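Local atomic coordinates of TRAP dicarboxylate transporter-DctP subunit (Desulfovibrio desulfuricans subsp. desulfuricans, PDB entry 4NHB), a protein that binds sn-glycerol 3-phosphate and probably delivers it, as a periplasmic solute-binding protein, to the membrane subunits of a TRAP transporter. Residues 65-69 and 70-74; 98-101 and 102-105; 119-123 and 124-128; 251-254 and 255-259; 271-274 and 275-279. All coordinates share one frame; numbering follows the deposited sequence.

Contact 2 is the buried one of the five; contacts 3 and 4 are partly buried, and contacts 1 and 5 lie at the surface. Contacts 4 and 5 belong to the same long helix, 252-286, their centres about 31 Å apart: the first is its regular opening turns, the second a stretch where water enters a backbone step. Contacts 2 and 3 come within about 5 Å of each other at their nearest atoms and join loop 98-105 and helices 115-122 and 125-131 to the C-terminal helices. Contact 1 turns the chain after strand 63-67. Aromatic packing marks contacts 1 and 4, a histidine edge contact 2, and a salt bridge contact 3.

Contact 1 of 5, residues 65-69 and 70-74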
loop_
_atom_site.group_PDB
_atom_site.type_symbol
_atom_site.label_atom_id
_atom_site.label_comp_id
_atom_site.label_asym_id
_atom_site.label_seq_id
_atom_site.Cartn_x
_atom_site.Cartn_y
_atom_site.Cartn_z
ATOM N N GLN A 65 10.585 15.750 8.733
ATOM C CA GLN A 65 10.966 14.732 9.689
ATOM C C GLN A 65 10.116 13.500 9.506
ATOM O O GLN A 65 8.891 13.567 9.625
ATOM C CB GLN A 65 10.825 15.253 11.125
ATOM C CG GLN A 65 11.910 16.296 11.447
ATOM C CD GLN A 65 11.718 16.980 12.791
ATOM O OE1 GLN A 65 11.054 16.461 13.674
ATOM N NE2 GLN A 65 12.286 18.166 12.930
ATOM N N VAL A 66 10.787 12.375 9.282
ATOM C CA VAL A 66 10.143 11.135 8.908
ATOM C C VAL A 66 10.070 10.209 10.096
ATOM O O VAL A 66 11.081 9.922 10.722
ATOM C CB VAL A 66 10.910 10.458 7.764
ATOM C CG1 VAL A 66 10.348 9.068 7.513
ATOM C CG2 VAL A 66 10.845 11.355 6.535
ATOM N N PHE A 67 8.851 9.781 10.423
ATOM C CA PHE A 67 8.606 8.828 11.510
ATOM C C PHE A 67 8.014 7.518 11.021
ATOM O O PHE A 67 6.800 7.323 11.054
ATOM C CB PHE A 67 7.638 9.440 12.515
ATOM C CG PHE A 67 8.136 10.741 13.136
ATOM C CD1 PHE A 67 7.914 11.956 12.511
ATOM C CD2 PHE A 67 8.833 10.728 14.338
ATOM C CE1 PHE A 67 8.366 13.111 13.070
ATOM C CE2 PHE A 67 9.269 11.878 14.906
ATOM C CZ PHE A 67 9.047 13.071 14.294
ATOM N N PRO A 68 8.861 6.604 10.546
ATOM C CA PRO A 68 8.327 5.369 9.971
ATOM C C PRO A 68 7.981 4.316 10.995
ATOM O O PRO A 68 8.082 4.530 12.202
ATOM C CB PRO A 68 9.524 4.845 9.170
ATOM C CG PRO A 68 10.647 5.232 9.974
ATOM C CD PRO A 68 10.317 6.527 10.675
ATOM N N ASN A 69 7.585 3.156 10.491
ATOM C CA ASN A 69 7.415 1.967 11.323
ATOM C C ASN A 69 6.469 2.217 12.530
ATOM O O ASN A 69 6.714 1.780 13.665
ATOM C CB ASN A 69 8.798 1.476 11.753
ATOM C CG ASN A 69 8.788 0.017 12.133
ATOM O OD1 ASN A 69 7.908 -0.743 11.711
ATOM N ND2 ASN A 69 9.721 -0.369 12.985
ATOM N N SER A 70 5.386 2.949 12.275
ATOM C CA SER A 70 4.405 3.255 13.293
ATOM C C SER A 70 4.996 3.959 14.540
ATOM O O SER A 70 4.408 3.941 15.605
ATOM C CB SER A 70 3.646 1.978 13.677
ATOM O OG SER A 70 2.846 1.544 12.585
ATOM N N GLN A 71 6.128 4.629 14.380
ATOM C CA GLN A 71 6.698 5.454 15.466
ATOM C C GLN A 71 5.764 6.504 16.066
ATOM O O GLN A 71 5.908 6.847 17.236
ATOM C CB GLN A 71 7.974 6.134 15.022
ATOM C CG GLN A 71 9.204 5.266 15.171
ATOM C CD GLN A 71 10.404 5.870 14.476
ATOM O OE1 GLN A 71 10.545 7.092 14.395
ATOM N NE2 GLN A 71 11.273 5.010 13.950
ATOM N N LEU A 72 4.839 7.043 15.296
ATOM C CA LEU A 72 3.886 8.022 15.863
ATOM C C LEU A 72 2.530 7.401 15.972
ATOM O O LEU A 72 1.511 8.079 15.827
ATOM C CB LEU A 72 3.815 9.297 15.017
ATOM C CG LEU A 72 5.092 10.153 15.094
ATOM C CD1 LEU A 72 5.000 11.382 14.230
ATOM C CD2 LEU A 72 5.345 10.534 16.534
ATOM N N GLY A 73 2.513 6.090 16.172
ATOM C CA GLY A 73 1.261 5.345 16.169
ATOM C C GLY A 73 0.997 4.512 14.908
ATOM O O GLY A 73 1.667 4.636 13.873
ATOM N N LYS A 74 0.004 3.647 14.999
ATOM C CA LYS A 74 -0.393 2.829 13.870
ATOM C C LYS A 74 -1.346 3.648 12.978
ATOM O O LYS A 74 -1.668 4.778 13.321
ATOM C CB LYS A 74 -1.088 1.564 14.355
ATOM C CG LYS A 74 -0.221 0.650 15.208
ATOM C CD LYS A 74 -0.894 -0.706 15.406
ATOM C CE LYS A 74 -0.326 -1.472 16.613
ATOM N NZ LYS A 74 -0.600 -0.780 17.915
HETATM O O HOH W 1 12.151 8.784 12.947
HETATM O O HOH W 2 11.591 2.350 14.000
#
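Gln71 N donates to Pro68 O over 2.9 Å, the direct polar bond of this corner, and closes a type I' beta turn from Pro68 to Gln71. The side chain of Gln71 folds back over the same proline: its extended chain runs beside the Pro68 ring, both pointing the same way, with NE2 3.7 Å from Pro68 CD. Two waters hold the amide at its end. Water 1 donates to Gln71 OE1 at 2.7 Å and also to the backbone O of Val66, so the side chain is tied to the last part of strand 63-67. The amide nitrogen is hydrated as well: NE2 donates to water 2, which a long, weak bond joins to Asn69 ND2. A type I turn follows at once, with Gly73 N bonded to Ser70 O. It brings Leu72 round to Phe67: CD1 sits over one ring face, 3.7 Å from the centroid and displaced toward the rim, a CH-pi contact. Phe67 holds CG anti to its carbonyl carbon (chi1 -59°), which lays the ring beneath this methyl. The double turn leads from strand 63-67 into helix 75-84. Strand 30-34 runs parallel to strand 63-67, Leu72 touching Ala34 and Phe67 touching Lys32, while Pro68 packs on Thr44 of helix 42-57.

Contact 2 of 5, residues 98-101 and 102-105; sequences ALHP and AMAM
From His100 to Ala104 the backbone makes a short helical turn with i to i+3 bonds: Met103 N donates to His100 O over 2.9 Å and Ala104 N to Pro101 O over 3.0 Å. The His100 side chain folds back over this turn. With CG anti to the backbone N (chi1 180°), the imidazole lies against the start of the turn, and the backbone N of Ala102 sits over the centre of one face. The methyl of Ala102 meets the nitrogen end of the ring, CB to NE2 being 3.6 Å. Met103 comes from another side and crosses His100 at about a right angle. Its CG lies 3.7 Å from His100 CD2, near the ring plane, and its SD is at the edge in that plane, 5.0 Å from the ring centroid. The bend at chi2 of Met103 (-57°) brings SD to this edge. Both imidazole nitrogens have partners beyond the turn: NE2 bonds to Ile130 O, and ND1 has a weak bond to Lys137 NZ. The turn stands beside the ligand site, the side chain of Ala104 about 5 Å from that of Thr94, which binds sn-glycerol 3-phosphate. It lies in the loop between strand 89-92 and helix 115-122, with helix 134-138 against His100 and Met103 through Phe134, helix 311-316 against Ala104 through Phe313, and helix 320-329 against Met105.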
loop_
_atom_site.group_PDB
_atom_site.type_symbol
_atom_site.label_atom_id
_atom_site.label_comp_id
_atom_site.label_asym_id
_atom_site.label_seq_id
_atom_site.Cartn_x
_atom_site.Cartn_y
_atom_site.Cartn_z
ATOM N N ALA A 98 -11.542 3.883 4.909
ATOM C CA ALA A 98 -12.455 4.099 6.036
ATOM C C ALA A 98 -13.185 5.410 5.900
ATOM O O ALA A 98 -14.288 5.582 6.441
ATOM C CB ALA A 98 -11.690 4.104 7.383
ATOM N N LEU A 99 -12.524 6.345 5.229
ATOM C CA LEU A 99 -13.032 7.681 4.983
ATOM C C LEU A 99 -13.679 7.878 3.626
ATOM O O LEU A 99 -14.336 8.892 3.396
ATOM C CB LEU A 99 -11.878 8.644 5.042
ATOM C CG LEU A 99 -10.943 8.453 6.236
ATOM C CD1 LEU A 99 -9.766 9.365 6.102
ATOM C CD2 LEU A 99 -11.695 8.731 7.489
ATOM N N HIS A 100 -13.443 6.950 2.706
ATOM C CA HIS A 100 -13.864 7.143 1.326
ATOM C C HIS A 100 -13.742 5.811 0.633
ATOM O O HIS A 100 -12.643 5.388 0.239
ATOM C CB HIS A 100 -13.027 8.234 0.650
ATOM C CG HIS A 100 -13.388 8.489 -0.778
ATOM N ND1 HIS A 100 -14.654 8.865 -1.171
ATOM C CD2 HIS A 100 -12.647 8.428 -1.911
ATOM C CE1 HIS A 100 -14.678 9.029 -2.478
ATOM N NE2 HIS A 100 -13.472 8.772 -2.952
ATOM N N PRO A 101 -14.865 5.104 0.529
ATOM C CA PRO A 101 -14.828 3.736 0.005
ATOM C C PRO A 101 -14.048 3.558 -1.297
ATOM O O PRO A 101 -13.449 2.502 -1.455
ATOM C CB PRO A 101 -16.311 3.403 -0.162
ATOM C CG PRO A 101 -16.952 4.143 1.002
ATOM C CD PRO A 101 -16.149 5.404 1.193
ATOM N N ALA A 102 -14.040 4.537 -2.188
ATOM C CA ALA A 102 -13.426 4.342 -3.481
ATOM C C ALA A 102 -11.913 4.103 -3.324
ATOM O O ALA A 102 -11.304 3.409 -4.158
ATOM C CB ALA A 102 -13.677 5.530 -4.406
ATOM N N MET A 103 -11.325 4.643 -2.254
ATOM C CA MET A 103 -9.874 4.454 -2.011
ATOM C C MET A 103 -9.507 2.985 -1.984
ATOM O O MET A 103 -8.381 2.609 -2.355
ATOM C CB MET A 103 -9.442 5.132 -0.723
ATOM C CG MET A 103 -9.678 6.615 -0.680
ATOM S SD MET A 103 -8.868 7.487 -2.015
ATOM C CE MET A 103 -7.450 8.231 -1.235
ATOM N N ALA A 104 -10.441 2.142 -1.535
ATOM C CA ALA A 104 -10.211 0.692 -1.542
ATOM C C ALA A 104 -9.843 0.206 -2.927
ATOM O O ALA A 104 -9.062 -0.716 -3.071
ATOM C CB ALA A 104 -11.436 -0.060 -1.050
ATOM N N MET A 105 -10.415 0.827 -3.948
ATOM C CA MET A 105 -10.193 0.378 -5.318
ATOM C C MET A 105 -8.772 0.609 -5.864
ATOM O O MET A 105 -8.448 0.066 -6.912
ATOM C CB MET A 105 -11.245 0.983 -6.242
ATOM C CG MET A 105 -12.663 0.544 -5.860
ATOM S SD MET A 105 -13.930 0.905 -7.109
ATOM C CE MET A 105 -13.703 -0.462 -8.190
#

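Contact 3 of 5, residues 119-123 and 124-128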
loop_
_atom_site.group_PDB
_atom_site.type_symbol
_atom_site.label_atom_id
_atom_site.label_comp_id
_atom_site.label_asym_id
_atom_site.label_seq_id
_atom_site.Cartn_x
_atom_site.Cartn_y
_atom_site.Cartn_z
ATOM N N ARG A 119 0.769 1.505 -13.127
ATOM C CA ARG A 119 1.311 2.873 -13.130
ATOM C C ARG A 119 0.597 3.794 -14.124
ATOM O O ARG A 119 0.370 4.954 -13.810
ATOM C CB ARG A 119 2.830 2.875 -13.412
ATOM C CG ARG A 119 3.454 4.269 -13.286
ATOM C CD ARG A 119 4.882 4.315 -13.772
ATOM N NE ARG A 119 5.521 5.548 -13.322
ATOM C CZ ARG A 119 6.839 5.765 -13.304
ATOM N NH1 ARG A 119 7.295 6.919 -12.864
ATOM N NH2 ARG A 119 7.692 4.863 -13.736
ATOM N N ARG A 120 0.309 3.308 -15.338
ATOM C CA ARG A 120 -0.518 4.061 -16.260
ATOM C C ARG A 120 -1.833 4.471 -15.604
ATOM O O ARG A 120 -2.231 5.624 -15.682
ATOM C CB ARG A 120 -0.791 3.282 -17.544
ATOM C CG ARG A 120 0.446 3.054 -18.384
ATOM C CD ARG A 120 0.120 2.515 -19.777
ATOM N NE ARG A 120 -0.489 1.176 -19.814
ATOM C CZ ARG A 120 0.182 0.026 -19.767
ATOM N NH1 ARG A 120 1.503 0.010 -19.651
ATOM N NH2 ARG A 120 -0.469 -1.116 -19.833
ATOM N N ALA A 121 -2.512 3.542 -14.947
ATOM C CA ALA A 121 -3.800 3.862 -14.322
ATOM C C ALA A 121 -3.628 4.840 -13.172
ATOM O O ALA A 121 -4.418 5.770 -12.987
ATOM C CB ALA A 121 -4.499 2.587 -13.814
ATOM N N MET A 122 -2.603 4.628 -12.371
ATOM C CA MET A 122 -2.462 5.417 -11.169
ATOM C C MET A 122 -1.969 6.844 -11.462
ATOM O O MET A 122 -2.155 7.745 -10.648
ATOM C CB MET A 122 -1.519 4.734 -10.193
ATOM C CG MET A 122 -2.084 3.462 -9.598
ATOM S SD MET A 122 -3.492 3.813 -8.547
ATOM C CE MET A 122 -4.572 2.457 -8.957
ATOM N N GLU A 123 -1.358 7.055 -12.621
ATOM C CA GLU A 123 -0.923 8.392 -13.012
ATOM C C GLU A 123 -1.923 8.999 -13.987
ATOM O O GLU A 123 -1.680 10.072 -14.581
ATOM C CB GLU A 123 0.473 8.330 -13.665
ATOM C CG GLU A 123 1.578 7.982 -12.677
ATOM C CD GLU A 123 2.969 7.891 -13.313
ATOM O OE1 GLU A 123 3.099 7.960 -14.576
ATOM O OE2 GLU A 123 3.929 7.751 -12.533
ATOM N N GLY A 124 -3.031 8.288 -14.183
ATOM C CA GLY A 124 -4.005 8.638 -15.189
ATOM C C GLY A 124 -5.372 8.798 -14.562
ATOM O O GLY A 124 -5.515 9.213 -13.392
ATOM N N LYS A 125 -6.380 8.432 -15.331
ATOM C CA LYS A 125 -7.757 8.749 -15.005
ATOM C C LYS A 125 -8.263 7.896 -13.827
ATOM O O LYS A 125 -9.169 8.300 -13.112
ATOM C CB LYS A 125 -8.643 8.519 -16.237
ATOM C CG LYS A 125 -10.074 9.053 -16.114
ATOM C CD LYS A 125 -10.137 10.596 -16.170
ATOM C CE LYS A 125 -11.585 11.128 -16.086
ATOM N NZ LYS A 125 -12.530 10.293 -16.876
ATOM N N THR A 126 -7.697 6.706 -13.650
ATOM C CA THR A 126 -8.188 5.801 -12.604
ATOM C C THR A 126 -8.014 6.451 -11.217
ATOM O O THR A 126 -8.927 6.456 -10.387
ATOM C CB THR A 126 -7.464 4.471 -12.618
ATOM O OG1 THR A 126 -7.591 3.856 -13.909
ATOM C CG2 THR A 126 -8.069 3.550 -11.566
ATOM N N PHE A 127 -6.823 6.989 -10.978
ATOM C CA PHE A 127 -6.540 7.695 -9.736
ATOM C C PHE A 127 -7.434 8.904 -9.552
ATOM O O PHE A 127 -7.924 9.172 -8.458
ATOM C CB PHE A 127 -5.093 8.172 -9.748
ATOM C CG PHE A 127 -4.692 8.943 -8.512
ATOM C CD1 PHE A 127 -4.165 8.290 -7.429
ATOM C CD2 PHE A 127 -4.813 10.333 -8.459
ATOM C CE1 PHE A 127 -3.785 8.996 -6.311
ATOM C CE2 PHE A 127 -4.444 11.031 -7.327
ATOM C CZ PHE A 127 -3.931 10.370 -6.268
ATOM N N ASP A 128 -7.612 9.672 -10.622
ATOM C CA ASP A 128 -8.487 10.841 -10.560
ATOM C C ASP A 128 -9.904 10.441 -10.145
ATOM O O ASP A 128 -10.479 11.066 -9.257
ATOM C CB ASP A 128 -8.540 11.564 -11.910
ATOM C CG ASP A 128 -7.251 12.292 -12.243
ATOM O OD1 ASP A 128 -6.320 12.298 -11.420
ATOM O OD2 ASP A 128 -7.164 12.852 -13.352
#
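Backbone bonds at the Ala121 carbonyl make the junction between two helices. Ala121 O accepts from Gly124 N at 3.1 Å and weakly from Phe127 N at 3.4 Å. Glu123 is the first residue to leave the helical conformation and Gly124 is the N-cap of the next helix, so one oxygen serves the end of helix 115-122 and the beginning of 125-131. Van der Waals contacts fill the corner. Thr126 fits against Ala121, its CB 3.7 Å from Ala121 CB and its OG1 3.3 Å from the same methyl; that hydroxyl forms its hydrogen bond with Ser326 OG. Phe127 sets its CB 3.1 Å from Met122 O, and CG anti to the backbone N (chi1 179°) carries the ring onward from that carbonyl. The charged interaction spans the last turn of the first helix, from Arg119 to Glu123 just past its end: Arg119 NE donates to Glu123 OE2 over 2.8 Å, almost straight at 174°. The acceptor lies in the guanidinium plane, whereas the donor comes from above the carboxylate plane. Arg119 NH1 also pairs with Asp267, linking this end to helix 252-286. Trp270 of that helix touches Arg119 and Met122. Tyr330, beyond helix 320-329, pairs through its backbone O with Arg120 NH2 and through its OH with the backbone N of Lys125.

Contact 4 of 5, residues 251-254 and 255-259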
loop_
_atom_site.group_PDB
_atom_site.type_symbol
_atom_site.label_atom_id
_atom_site.label_comp_id
_atom_site.label_asym_id
_atom_site.label_seq_id
_atom_site.Cartn_x
_atom_site.Cartn_y
_atom_site.Cartn_z
ATOM N N PRO A 251 2.103 29.241 0.104
ATOM C CA PRO A 251 2.114 29.932 -1.190
ATOM C C PRO A 251 1.955 28.964 -2.371
ATOM O O PRO A 251 2.368 27.797 -2.264
ATOM C CB PRO A 251 3.498 30.587 -1.220
ATOM C CG PRO A 251 3.940 30.628 0.205
ATOM C CD PRO A 251 3.361 29.435 0.845
ATOM N N GLU A 252 1.359 29.423 -3.472
ATOM C CA GLU A 252 1.170 28.547 -4.639
ATOM C C GLU A 252 2.507 27.954 -5.084
ATOM O O GLU A 252 2.559 26.831 -5.597
ATOM C CB GLU A 252 0.506 29.276 -5.808
ATOM C CG GLU A 252 -1.006 29.005 -5.948
ATOM C CD GLU A 252 -1.343 27.558 -6.362
ATOM O OE1 GLU A 252 -0.761 27.039 -7.346
ATOM O OE2 GLU A 252 -2.208 26.947 -5.701
ATOM N N GLN A 253 3.588 28.700 -4.868
ATOM C CA GLN A 253 4.921 28.203 -5.202
ATOM C C GLN A 253 5.312 27.017 -4.325
ATOM O O GLN A 253 5.905 26.047 -4.797
ATOM C CB GLN A 253 5.955 29.303 -5.015
ATOM C CG GLN A 253 7.387 28.919 -5.450
ATOM C CD GLN A 253 8.445 29.955 -5.027
ATOM O OE1 GLN A 253 8.365 30.538 -3.946
ATOM N NE2 GLN A 253 9.434 30.180 -5.889
ATOM N N ASP A 254 5.009 27.109 -3.034
ATOM C CA ASP A 254 5.430 26.082 -2.093
ATOM C C ASP A 254 4.617 24.838 -2.355
ATOM O O ASP A 254 5.126 23.725 -2.267
ATOM C CB ASP A 254 5.277 26.572 -0.647
ATOM C CG ASP A 254 6.186 27.773 -0.328
ATOM O OD1 ASP A 254 6.374 28.644 -1.213
ATOM O OD2 ASP A 254 6.724 27.839 0.799
ATOM N N GLN A 255 3.348 25.031 -2.696
ATOM C CA GLN A 255 2.490 23.917 -3.025
ATOM C C GLN A 255 3.111 23.146 -4.184
ATOM O O GLN A 255 3.043 21.923 -4.210
ATOM C CB GLN A 255 1.087 24.402 -3.375
ATOM C CG GLN A 255 0.361 24.977 -2.165
ATOM C CD GLN A 255 -0.992 25.592 -2.486
ATOM O OE1 GLN A 255 -1.775 25.073 -3.293
ATOM N NE2 GLN A 255 -1.279 26.705 -1.831
ATOM N N LYS A 256 3.729 23.870 -5.121
ATOM C CA LYS A 256 4.277 23.262 -6.333
ATOM C C LYS A 256 5.478 22.406 -6.009
ATOM O O LYS A 256 5.583 21.286 -6.480
ATOM C CB LYS A 256 4.685 24.326 -7.350
ATOM C CG LYS A 256 3.546 25.154 -7.856
ATOM C CD LYS A 256 2.684 24.438 -8.865
ATOM C CE LYS A 256 1.692 25.411 -9.487
ATOM N NZ LYS A 256 2.383 26.560 -10.136
ATOM N N TRP A 257 6.375 22.929 -5.188
ATOM C CA TRP A 257 7.514 22.140 -4.739
ATOM C C TRP A 257 7.127 20.834 -4.012
ATOM O O TRP A 257 7.795 19.821 -4.183
ATOM C CB TRP A 257 8.341 22.928 -3.770
ATOM C CG TRP A 257 8.941 24.160 -4.290
ATOM C CD1 TRP A 257 9.240 24.443 -5.579
ATOM C CD2 TRP A 257 9.336 25.292 -3.517
ATOM N NE1 TRP A 257 9.799 25.701 -5.666
ATOM C CE2 TRP A 257 9.872 26.238 -4.408
ATOM C CE3 TRP A 257 9.286 25.597 -2.153
ATOM C CZ2 TRP A 257 10.356 27.471 -3.981
ATOM C CZ3 TRP A 257 9.767 26.813 -1.729
ATOM C CH2 TRP A 257 10.300 27.739 -2.641
ATOM N N ILE A 258 6.111 20.910 -3.154
ATOM C CA ILE A 258 5.576 19.729 -2.450
ATOM C C ILE A 258 5.093 18.704 -3.482
ATOM O O ILE A 258 5.468 17.533 -3.440
ATOM C CB ILE A 258 4.421 20.118 -1.512
ATOM C CG1 ILE A 258 4.965 20.814 -0.273
ATOM C CG2 ILE A 258 3.633 18.894 -1.066
ATOM C CD1 ILE A 258 3.887 21.279 0.675
ATOM N N GLU A 259 4.264 19.173 -4.413
ATOM C CA GLU A 259 3.736 18.363 -5.499
ATOM C C GLU A 259 4.819 17.732 -6.388
ATOM O O GLU A 259 4.725 16.567 -6.768
ATOM C CB GLU A 259 2.829 19.230 -6.369
ATOM C CG GLU A 259 1.423 19.464 -5.809
ATOM C CD GLU A 259 0.763 20.662 -6.490
ATOM O OE1 GLU A 259 -0.452 20.838 -6.316
ATOM O OE2 GLU A 259 1.461 21.409 -7.227
#
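Gln253 and Trp257 pack one turn apart on the opening turns of the long alpha-helix 252-286, for which Pro251 is the N-cap. The amide of Gln253 crosses the six-membered ring of Trp257 obliquely, the two planes 34° apart, with Gln253 CD 3.3 Å from CZ2. Gln253 reaches there because CG is anti to its backbone N (chi1 -175°) and the chain beyond is extended. Its backbone carbonyl lies over one indole face, offset toward the rim, while accepting from Trp257 N at 3.2 Å. Asp254 lies alongside the same indole, pointing the same way, its carboxylate plane 28° from the ring plane and OD1 3.9 Å from CZ3. Asp254 OD2 turns to outside partners, a salt bridge with Lys61 and a hydrogen bond with Tyr62, while Trp257 itself rests on Leu54 and Leu57 of helix 42-57. Toward the other flank, Glu252 folds back at chi2, so that its carboxylate comes near Gln255 and Lys256. Gln255 directs its NE2 to Leu250 O, just before the helix. Its backbone N donates to Pro251 O in the first full i to i+4 bond, 3.0 Å long. Glu252 and Lys256 carry opposite charges but stop short of a salt bridge: Glu252 OE1 is 3.6 Å from Lys256 CE and 4.2 Å from NZ.

Contact 5 of 5, residues 271-274 and 275-279; sequences AMVA and DGDEK
Asp277 lies beside Val273, one turn on, the two side chains pointing the same way: OD1 is 4.2 Å from Val273 CG1, a loose approach. The methyl is placed there by CG1 being anti to the backbone N (chi1 168°). Glu278 lays its CG against the carbonyl of Ala274, 3.4 Å from that O. Beneath these side chains run the i to i+4 bonds of helix 252-286. Asp277 N donates to Val273 O over 2.9 Å, while Gly276 N reaches Met272 O at 3.2 Å and Glu278 N reaches Ala274 O at 3.3 Å. At the preceding i to i+4 pair a water takes the place of the direct bond: water 3 donates to Ala271 O at 2.9 Å and accepts from Asp275 N at 2.7 Å. Asp277 lies about 9 Å from the ligand-binding Arg151, measured between side chains. The acidic residues Asp275, Asp277 and Glu278 would probably give this part of the helix a negative character, offset in part by Lys279; its shape is held by backbone bonds and a bound water, with side-chain contacts adding little polar pairing across the turn.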
loop_
_atom_site.group_PDB
_atom_site.type_symbol
_atom_site.label_atom_id
_atom_site.label_comp_id
_atom_site.label_asym_id
_atom_site.label_seq_id
_atom_site.Cartn_x
_atom_site.Cartn_y
_atom_site.Cartn_z
ATOM N N ALA A 271 9.984 2.769 -10.031
ATOM C CA ALA A 271 11.157 2.258 -10.728
ATOM C C ALA A 271 12.029 1.314 -9.918
ATOM O O ALA A 271 12.908 0.709 -10.502
ATOM C CB ALA A 271 11.988 3.410 -11.276
ATOM N N MET A 272 11.806 1.149 -8.603
ATOM C CA MET A 272 12.659 0.246 -7.840
ATOM C C MET A 272 12.023 -1.061 -7.377
ATOM O O MET A 272 12.722 -1.953 -6.978
ATOM C CB MET A 272 13.248 0.943 -6.620
ATOM C CG MET A 272 12.254 1.406 -5.627
ATOM S SD MET A 272 13.031 2.329 -4.289
ATOM C CE MET A 272 13.508 3.863 -5.049
ATOM N N VAL A 273 10.712 -1.181 -7.443
ATOM C CA VAL A 273 10.048 -2.331 -6.866
ATOM C C VAL A 273 10.304 -3.589 -7.686
ATOM O O VAL A 273 10.627 -4.608 -7.143
ATOM C CB VAL A 273 8.536 -2.084 -6.725
ATOM C CG1 VAL A 273 7.812 -3.388 -6.398
ATOM C CG2 VAL A 273 8.292 -1.071 -5.660
ATOM N N ALA A 274 10.185 -3.514 -9.008
ATOM C CA ALA A 274 10.453 -4.686 -9.846
ATOM C C ALA A 274 11.824 -5.329 -9.575
ATOM O O ALA A 274 11.908 -6.539 -9.389
ATOM C CB ALA A 274 10.357 -4.323 -11.298
ATOM N N ASP A 275 12.877 -4.520 -9.584
ATOM C CA ASP A 275 14.245 -5.012 -9.361
ATOM C C ASP A 275 14.352 -5.626 -7.991
ATOM O O ASP A 275 15.024 -6.628 -7.794
ATOM C CB ASP A 275 15.258 -3.884 -9.442
ATOM C CG ASP A 275 15.484 -3.401 -10.870
ATOM O OD1 ASP A 275 15.238 -4.187 -11.817
ATOM O OD2 ASP A 275 15.893 -2.232 -11.034
ATOM N N GLY A 276 13.710 -4.983 -7.024
ATOM C CA GLY A 276 13.776 -5.454 -5.649
ATOM C C GLY A 276 13.076 -6.783 -5.438
ATOM O O GLY A 276 13.517 -7.618 -4.656
ATOM N N ASP A 277 11.974 -6.984 -6.135
ATOM C CA ASP A 277 11.249 -8.252 -6.014
ATOM C C ASP A 277 12.069 -9.403 -6.592
ATOM O O ASP A 277 11.976 -10.515 -6.107
ATOM C CB ASP A 277 9.891 -8.164 -6.709
ATOM C CG ASP A 277 8.818 -7.581 -5.825
ATOM O OD1 ASP A 277 9.116 -7.015 -4.752
ATOM O OD2 ASP A 277 7.644 -7.670 -6.188
ATOM N N GLU A 278 12.887 -9.134 -7.618
ATOM C CA GLU A 278 13.773 -10.157 -8.192
ATOM C C GLU A 278 14.790 -10.585 -7.151
ATOM O O GLU A 278 15.006 -11.776 -6.927
ATOM C CB GLU A 278 14.527 -9.649 -9.433
ATOM C CG GLU A 278 13.624 -9.218 -10.630
ATOM C CD GLU A 278 14.413 -8.514 -11.766
ATOM O OE1 GLU A 278 15.621 -8.263 -11.602
ATOM O OE2 GLU A 278 13.832 -8.237 -12.836
ATOM N N LYS A 279 15.390 -9.599 -6.495
ATOM C CA LYS A 279 16.416 -9.869 -5.505
ATOM C C LYS A 279 15.798 -10.562 -4.310
ATOM O O LYS A 279 16.429 -11.460 -3.737
ATOM C CB LYS A 279 17.128 -8.587 -5.060
ATOM C CG LYS A 279 17.770 -7.766 -6.168
ATOM C CD LYS A 279 18.729 -6.731 -5.616
ATOM C CE LYS A 279 19.465 -5.987 -6.730
ATOM N NZ LYS A 279 20.148 -6.899 -7.714
HETATM O O HOH W 3 12.733 -2.157 -10.833
#